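PDB 4HBS: putative hydrolase from Bacteroides ovatus, which is of unknown function but, as a five-bladed beta-propeller of the beta-fructosidase clan, probably hydrolyses glycosidic bonds. Local coordinates for residues G60-G65 against M358-P363; I373-D378 against R396-R401. All coordinates share one frame; numbering follows the deposited sequence.

In the fold
Interactions 1 and 2 follow one another along the chain, their centres about 10 Å apart. Interaction 1, centred about 4 Å from the centre of the chain, joins the edge strand 60-65 of one blade to the edge strand 356-361 of another; interaction 2 is internal to the latter blade, pairing strand 371-377 with 399-403. Two probable hydrogen bonds couple them: N376 OD1 takes G60 N at 2.7 Å, and S374 OG meets H362 NE2 at 2.8 Å. V359 CG1 also packs on I373 CG2 at 3.4 Å. Propeller hydrolases generally place their active site near the central axis, but none is established here; a glycerol, probably from the crystallisation liquor, binds D378 OD2.

Interaction 1: residues G60-G65 against M358-P363; sequences GVFTTG and MVNIHP
G60 turns its carbonyl to the selenomethionine M358, O lying 3.4 Å from M358 CG, and a water lies between the backbones, within hydrogen-bonding distance of G60 O (2.7 Å) and of M358 O, though it has more acceptors in reach than protons. At V61 the carbonyl O accepts N360 ND2 at 2.8 Å and a nearly straight 164°; the oxygen lies in the plane of the N360 amide, although the nitrogen stands well above the V61 carbonyl plane. The same oxygen sits at the edge of the H362 ring, nearest CE1. V61 and F62 together face S74, a G1 beta bulge on the other side of the strand. The F62 side chain leaves the backbone away from 358-363, with CG anti to the carbonyl carbon (chi1 -62°), but the ring comes back beneath N360, whose ND2 stands 3.7 Å above its centre. M358 SE approaches F62 CZ obliquely, at 3.9 Å, a Met-aromatic contact. An alanine in place of F62 would probably open a gap under the N360 amide and leave M358 SE without its aromatic partner. T63 then reaches H362, its OG1 hydrogen-bonded to ND1 at 2.6 Å, near the imidazole plane. The strand axes run almost parallel, 11° apart, yet stay 7.5 Å from each other, too wide for backbone pairing; the two strands are joined here by side-chain bonds, N360 to the V61 carbonyl and T63 to H362, and by the Met-aromatic contact, with a water between the backbones.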
loop_
_atom_site.group_PDB
_atom_site.type_symbol
_atom_site.label_atom_id
_atom_site.label_comp_id
_atom_site.label_asym_id
_atom_site.label_seq_id
_atom_site.Cartn_x
_atom_site.Cartn_y
_atom_site.Cartn_z
ATOM N N GLY A 60 -4.320 0.424 -3.763
ATOM C CA GLY A 60 -3.672 0.712 -2.488
ATOM C C GLY A 60 -3.282 -0.592 -1.831
ATOM O O GLY A 60 -2.316 -1.226 -2.255
ATOM N N VAL A 61 -4.093 -1.055 -0.863
ATOM C CA VAL A 61 -3.893 -2.334 -0.169
ATOM C C VAL A 61 -2.675 -2.176 0.740
ATOM O O VAL A 61 -1.554 -2.510 0.362
ATOM C CB VAL A 61 -3.784 -3.555 -1.157
ATOM C CG1 VAL A 61 -3.810 -4.876 -0.408
ATOM C CG2 VAL A 61 -4.910 -3.525 -2.198
ATOM N N PHE A 62 -2.911 -1.578 1.915
ATOM C CA PHE A 62 -1.897 -1.301 2.938
ATOM C C PHE A 62 -2.301 -1.954 4.239
ATOM O O PHE A 62 -3.389 -1.673 4.723
ATOM C CB PHE A 62 -1.775 0.205 3.173
ATOM C CG PHE A 62 -1.333 1.062 2.015
ATOM C CD1 PHE A 62 -2.226 1.411 1.007
ATOM C CD2 PHE A 62 -0.100 1.696 2.037
ATOM C CE1 PHE A 62 -1.836 2.255 -0.033
ATOM C CE2 PHE A 62 0.280 2.560 1.011
ATOM C CZ PHE A 62 -0.584 2.819 -0.029
ATOM N N THR A 63 -1.420 -2.774 4.840
ATOM C CA THR A 63 -1.695 -3.433 6.119
ATOM C C THR A 63 -1.000 -2.715 7.268
ATOM O O THR A 63 -0.019 -1.987 7.072
ATOM C CB THR A 63 -1.263 -4.877 6.099
ATOM O OG1 THR A 63 0.083 -4.933 5.671
ATOM C CG2 THR A 63 -2.111 -5.711 5.219
ATOM N N THR A 64 -1.518 -2.941 8.474
ATOM C CA THR A 64 -0.989 -2.405 9.715
ATOM C C THR A 64 -1.426 -3.342 10.806
ATOM O O THR A 64 -2.605 -3.328 11.182
ATOM C CB THR A 64 -1.479 -0.957 9.950
ATOM O OG1 THR A 64 -0.817 -0.087 9.041
ATOM C CG2 THR A 64 -1.229 -0.460 11.383
ATOM N N GLY A 65 -0.504 -4.179 11.286
ATOM C CA GLY A 65 -0.792 -5.085 12.387
ATOM C C GLY A 65 -1.202 -4.275 13.602
ATOM O O GLY A 65 -0.615 -3.211 13.853
HETATM N N MSE A 358 2.081 0.004 -7.028
HETATM C CA MSE A 358 1.842 -0.154 -5.609
HETATM C C MSE A 358 2.360 -1.502 -5.097
HETATM O O MSE A 358 1.609 -2.299 -4.518
HETATM C CB MSE A 358 0.351 -0.012 -5.326
HETATM C CG MSE A 358 0.070 0.489 -3.946
HETATM SE SE MSE A 358 0.321 2.387 -3.800
HETATM C CE MSE A 358 -1.321 2.919 -4.794
ATOM N N VAL A 359 3.638 -1.768 -5.339
ATOM C CA VAL A 359 4.248 -3.001 -4.860
ATOM C C VAL A 359 4.510 -2.745 -3.390
ATOM O O VAL A 359 5.411 -1.973 -3.055
ATOM C CB VAL A 359 5.493 -3.395 -5.664
ATOM C CG1 VAL A 359 6.066 -4.703 -5.151
ATOM C CG2 VAL A 359 5.143 -3.524 -7.142
ATOM N N ASN A 360 3.618 -3.292 -2.530
ATOM C CA ASN A 360 3.605 -3.085 -1.087
ATOM C C ASN A 360 4.102 -4.260 -0.325
ATOM O O ASN A 360 3.957 -5.386 -0.765
ATOM C CB ASN A 360 2.191 -2.742 -0.620
ATOM C CG ASN A 360 1.789 -1.327 -0.967
ATOM O OD1 ASN A 360 2.603 -0.506 -1.418
ATOM N ND2 ASN A 360 0.530 -1.004 -0.746
ATOM N N ILE A 361 4.635 -3.977 0.869
ATOM C CA ILE A 361 5.255 -4.928 1.791
ATOM C C ILE A 361 4.313 -5.078 2.993
ATOM O O ILE A 361 3.705 -4.087 3.401
ATOM C CB ILE A 361 6.677 -4.352 2.114
ATOM C CG1 ILE A 361 7.726 -4.982 1.200
ATOM C CG2 ILE A 361 7.083 -4.391 3.583
ATOM C CD1 ILE A 361 8.129 -6.373 1.594
ATOM N N HIS A 362 4.127 -6.320 3.514
ATOM C CA HIS A 362 3.170 -6.607 4.609
ATOM C C HIS A 362 3.806 -7.439 5.736
ATOM O O HIS A 362 3.536 -8.635 5.867
ATOM C CB HIS A 362 1.921 -7.328 4.053
ATOM C CG HIS A 362 1.264 -6.589 2.937
ATOM N ND1 HIS A 362 0.628 -5.388 3.154
ATOM C CD2 HIS A 362 1.233 -6.867 1.616
ATOM C CE1 HIS A 362 0.183 -4.990 1.978
ATOM N NE2 HIS A 362 0.532 -5.844 1.014
ATOM N N PRO A 363 4.600 -6.789 6.610
ATOM C CA PRO A 363 5.198 -7.502 7.759
ATOM C C PRO A 363 4.197 -8.242 8.645
ATOM O O PRO A 363 4.538 -9.286 9.175
ATOM C CB PRO A 363 5.858 -6.380 8.559
ATOM C CG PRO A 363 6.111 -5.321 7.585
ATOM C CD PRO A 363 4.978 -5.366 6.620
HETATM O O HOH W 1 -0.512 -3.124 -2.930
#

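Interaction 2: residues I373-D378 against R396-R401; sequences ISTNTD and RPYFYR
F399 lays the CD2-CE2 side of its ring obliquely against S374 CB, 3.6 Å from CE2, where the two residues form a non-hydrogen-bonded antiparallel pair. This is the meeting of strands 373-377 and 399-401 within a propeller blade, the sheet to which strands 24-26 and 38-42 from early in the chain also belong, so that both ends of the sequence close the ring of blades. The short axes run at 152° and approach to 4.7 Å. The neighbouring pair, I373 with Y400, is hydrogen-bonded in both directions: I373 N gives to Y400 O at 2.9 Å, and Y400 N to I373 O at 2.8 Å. T375 N continues the ladder to Y398 O at 3.0 Å. Past T375 no backbone N-H bond joins the two segments; P397 CA lies 3.2 Å from T375 O in a CA-H...O contact. P397 also touches V61, in strand 60-65 of the adjoining blade. The T377 and Y398 side chains cross at about a right angle, with T377 OG1 at the edge of the ring; its hydrogen bond goes to F394 O, while Y398 OH is held by D393 O. T375 divides its branches: CG2, anti to the carbonyl carbon, meets Y400 CE1 obliquely at 3.9 Å, and OG1, set between the backbone N and the carbonyl carbon (chi1 64°), binds a water that in turn lies 2.8 Å from Y400 OH.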
loop_
_atom_site.group_PDB
_atom_site.type_symbol
_atom_site.label_atom_id
_atom_site.label_comp_id
_atom_site.label_asym_id
_atom_site.label_seq_id
_atom_site.Cartn_x
_atom_site.Cartn_y
_atom_site.Cartn_z
ATOM N N ILE A 373 4.532 -9.538 -0.215
ATOM C CA ILE A 373 4.377 -8.444 -1.167
ATOM C C ILE A 373 3.028 -8.549 -1.876
ATOM O O ILE A 373 2.531 -9.652 -2.090
ATOM C CB ILE A 373 5.569 -8.499 -2.176
ATOM C CG1 ILE A 373 6.903 -8.182 -1.458
ATOM C CG2 ILE A 373 5.369 -7.553 -3.357
ATOM C CD1 ILE A 373 8.092 -8.719 -2.117
ATOM N N SER A 374 2.446 -7.409 -2.246
ATOM C CA SER A 374 1.178 -7.366 -2.967
ATOM C C SER A 374 1.254 -6.298 -4.029
ATOM O O SER A 374 1.824 -5.241 -3.779
ATOM C CB SER A 374 0.010 -7.096 -2.018
ATOM O OG SER A 374 -0.151 -5.723 -1.701
ATOM N N THR A 375 0.684 -6.563 -5.207
ATOM C CA THR A 375 0.659 -5.610 -6.308
ATOM C C THR A 375 -0.717 -5.009 -6.463
ATOM O O THR A 375 -1.640 -5.346 -5.735
ATOM C CB THR A 375 1.010 -6.324 -7.610
ATOM O OG1 THR A 375 0.002 -7.295 -7.914
ATOM C CG2 THR A 375 2.367 -6.947 -7.583
ATOM N N ASN A 376 -0.821 -4.070 -7.381
ATOM C CA ASN A 376 -2.046 -3.489 -7.901
ATOM C C ASN A 376 -1.870 -3.576 -9.395
ATOM O O ASN A 376 -0.743 -3.379 -9.848
ATOM C CB ASN A 376 -2.250 -2.032 -7.458
ATOM C CG ASN A 376 -2.584 -1.745 -6.013
ATOM O OD1 ASN A 376 -2.678 -0.569 -5.643
ATOM N ND2 ASN A 376 -2.808 -2.749 -5.152
ATOM N N THR A 377 -2.928 -3.908 -10.163
ATOM C CA THR A 377 -2.832 -3.987 -11.622
ATOM C C THR A 377 -3.983 -3.239 -12.229
ATOM O O THR A 377 -4.957 -2.940 -11.552
ATOM C CB THR A 377 -2.699 -5.425 -12.114
ATOM O OG1 THR A 377 -3.544 -6.271 -11.340
ATOM C CG2 THR A 377 -1.264 -5.912 -12.026
ATOM N N ASP A 378 -3.832 -2.916 -13.511
ATOM C CA ASP A 378 -4.673 -2.038 -14.338
ATOM C C ASP A 378 -4.913 -2.623 -15.709
ATOM O O ASP A 378 -3.975 -3.200 -16.262
ATOM C CB ASP A 378 -3.793 -0.773 -14.604
ATOM C CG ASP A 378 -4.264 0.581 -14.224
ATOM O OD1 ASP A 378 -5.081 0.683 -13.297
ATOM O OD2 ASP A 378 -3.696 1.556 -14.742
ATOM N N ARG A 396 -7.397 -5.830 -8.851
ATOM C CA ARG A 396 -7.366 -6.394 -7.505
ATOM C C ARG A 396 -5.943 -6.788 -7.175
ATOM O O ARG A 396 -5.125 -6.975 -8.102
ATOM C CB ARG A 396 -8.344 -7.579 -7.324
ATOM C CG ARG A 396 -8.493 -8.496 -8.500
ATOM C CD ARG A 396 -7.376 -9.499 -8.583
ATOM N NE ARG A 396 -7.854 -10.826 -8.212
ATOM C CZ ARG A 396 -7.601 -11.472 -7.073
ATOM N NH1 ARG A 396 -6.813 -10.936 -6.149
ATOM N NH2 ARG A 396 -8.112 -12.673 -6.863
ATOM N N PRO A 397 -5.598 -6.892 -5.864
ATOM C CA PRO A 397 -4.227 -7.244 -5.523
ATOM C C PRO A 397 -3.914 -8.701 -5.757
ATOM O O PRO A 397 -4.789 -9.550 -5.704
ATOM C CB PRO A 397 -4.124 -6.887 -4.040
ATOM C CG PRO A 397 -5.493 -6.969 -3.530
ATOM C CD PRO A 397 -6.422 -6.696 -4.653
ATOM N N TYR A 398 -2.662 -8.970 -6.047
ATOM C CA TYR A 398 -2.132 -10.315 -6.206
ATOM C C TYR A 398 -0.994 -10.396 -5.208
ATOM O O TYR A 398 -0.247 -9.426 -5.087
ATOM C CB TYR A 398 -1.706 -10.563 -7.652
ATOM C CG TYR A 398 -2.893 -10.815 -8.549
ATOM C CD1 TYR A 398 -3.614 -12.006 -8.469
ATOM C CD2 TYR A 398 -3.327 -9.853 -9.458
ATOM C CE1 TYR A 398 -4.699 -12.258 -9.308
ATOM C CE2 TYR A 398 -4.422 -10.090 -10.296
ATOM C CZ TYR A 398 -5.087 -11.306 -10.232
ATOM O OH TYR A 398 -6.169 -11.560 -11.033
ATOM N N PHE A 399 -0.928 -11.479 -4.421
ATOM C CA PHE A 399 0.038 -11.617 -3.343
ATOM C C PHE A 399 1.197 -12.577 -3.672
ATOM O O PHE A 399 1.023 -13.570 -4.388
ATOM C CB PHE A 399 -0.692 -12.080 -2.085
ATOM C CG PHE A 399 -1.711 -11.068 -1.626
ATOM C CD1 PHE A 399 -2.979 -11.021 -2.201
ATOM C CD2 PHE A 399 -1.382 -10.104 -0.683
ATOM C CE1 PHE A 399 -3.921 -10.092 -1.779
ATOM C CE2 PHE A 399 -2.322 -9.154 -0.281
ATOM C CZ PHE A 399 -3.587 -9.164 -0.827
ATOM N N TYR A 400 2.390 -12.250 -3.136
ATOM C CA TYR A 400 3.618 -13.039 -3.293
ATOM C C TYR A 400 4.346 -13.154 -1.967
ATOM O O TYR A 400 4.229 -12.267 -1.141
ATOM C CB TYR A 400 4.575 -12.389 -4.327
ATOM C CG TYR A 400 3.934 -12.157 -5.670
ATOM C CD1 TYR A 400 3.127 -11.046 -5.895
ATOM C CD2 TYR A 400 4.093 -13.069 -6.706
ATOM C CE1 TYR A 400 2.494 -10.851 -7.115
ATOM C CE2 TYR A 400 3.440 -12.897 -7.925
ATOM C CZ TYR A 400 2.648 -11.782 -8.128
ATOM O OH TYR A 400 1.985 -11.631 -9.320
ATOM N N ARG A 401 5.116 -14.219 -1.777
ATOM C CA ARG A 401 5.971 -14.405 -0.598
ATOM C C ARG A 401 7.378 -14.702 -1.101
ATOM O O ARG A 401 7.528 -15.500 -2.036
ATOM C CB ARG A 401 5.468 -15.525 0.309
ATOM C CG ARG A 401 4.031 -15.337 0.759
ATOM C CD ARG A 401 3.808 -15.641 2.225
ATOM N NE ARG A 401 2.430 -15.311 2.607
ATOM C CZ ARG A 401 1.998 -15.075 3.847
ATOM N NH1 ARG A 401 2.838 -15.137 4.880
ATOM N NH2 ARG A 401 0.723 -14.776 4.065
HETATM O O HOH W 2 1.015 -9.129 -10.052
#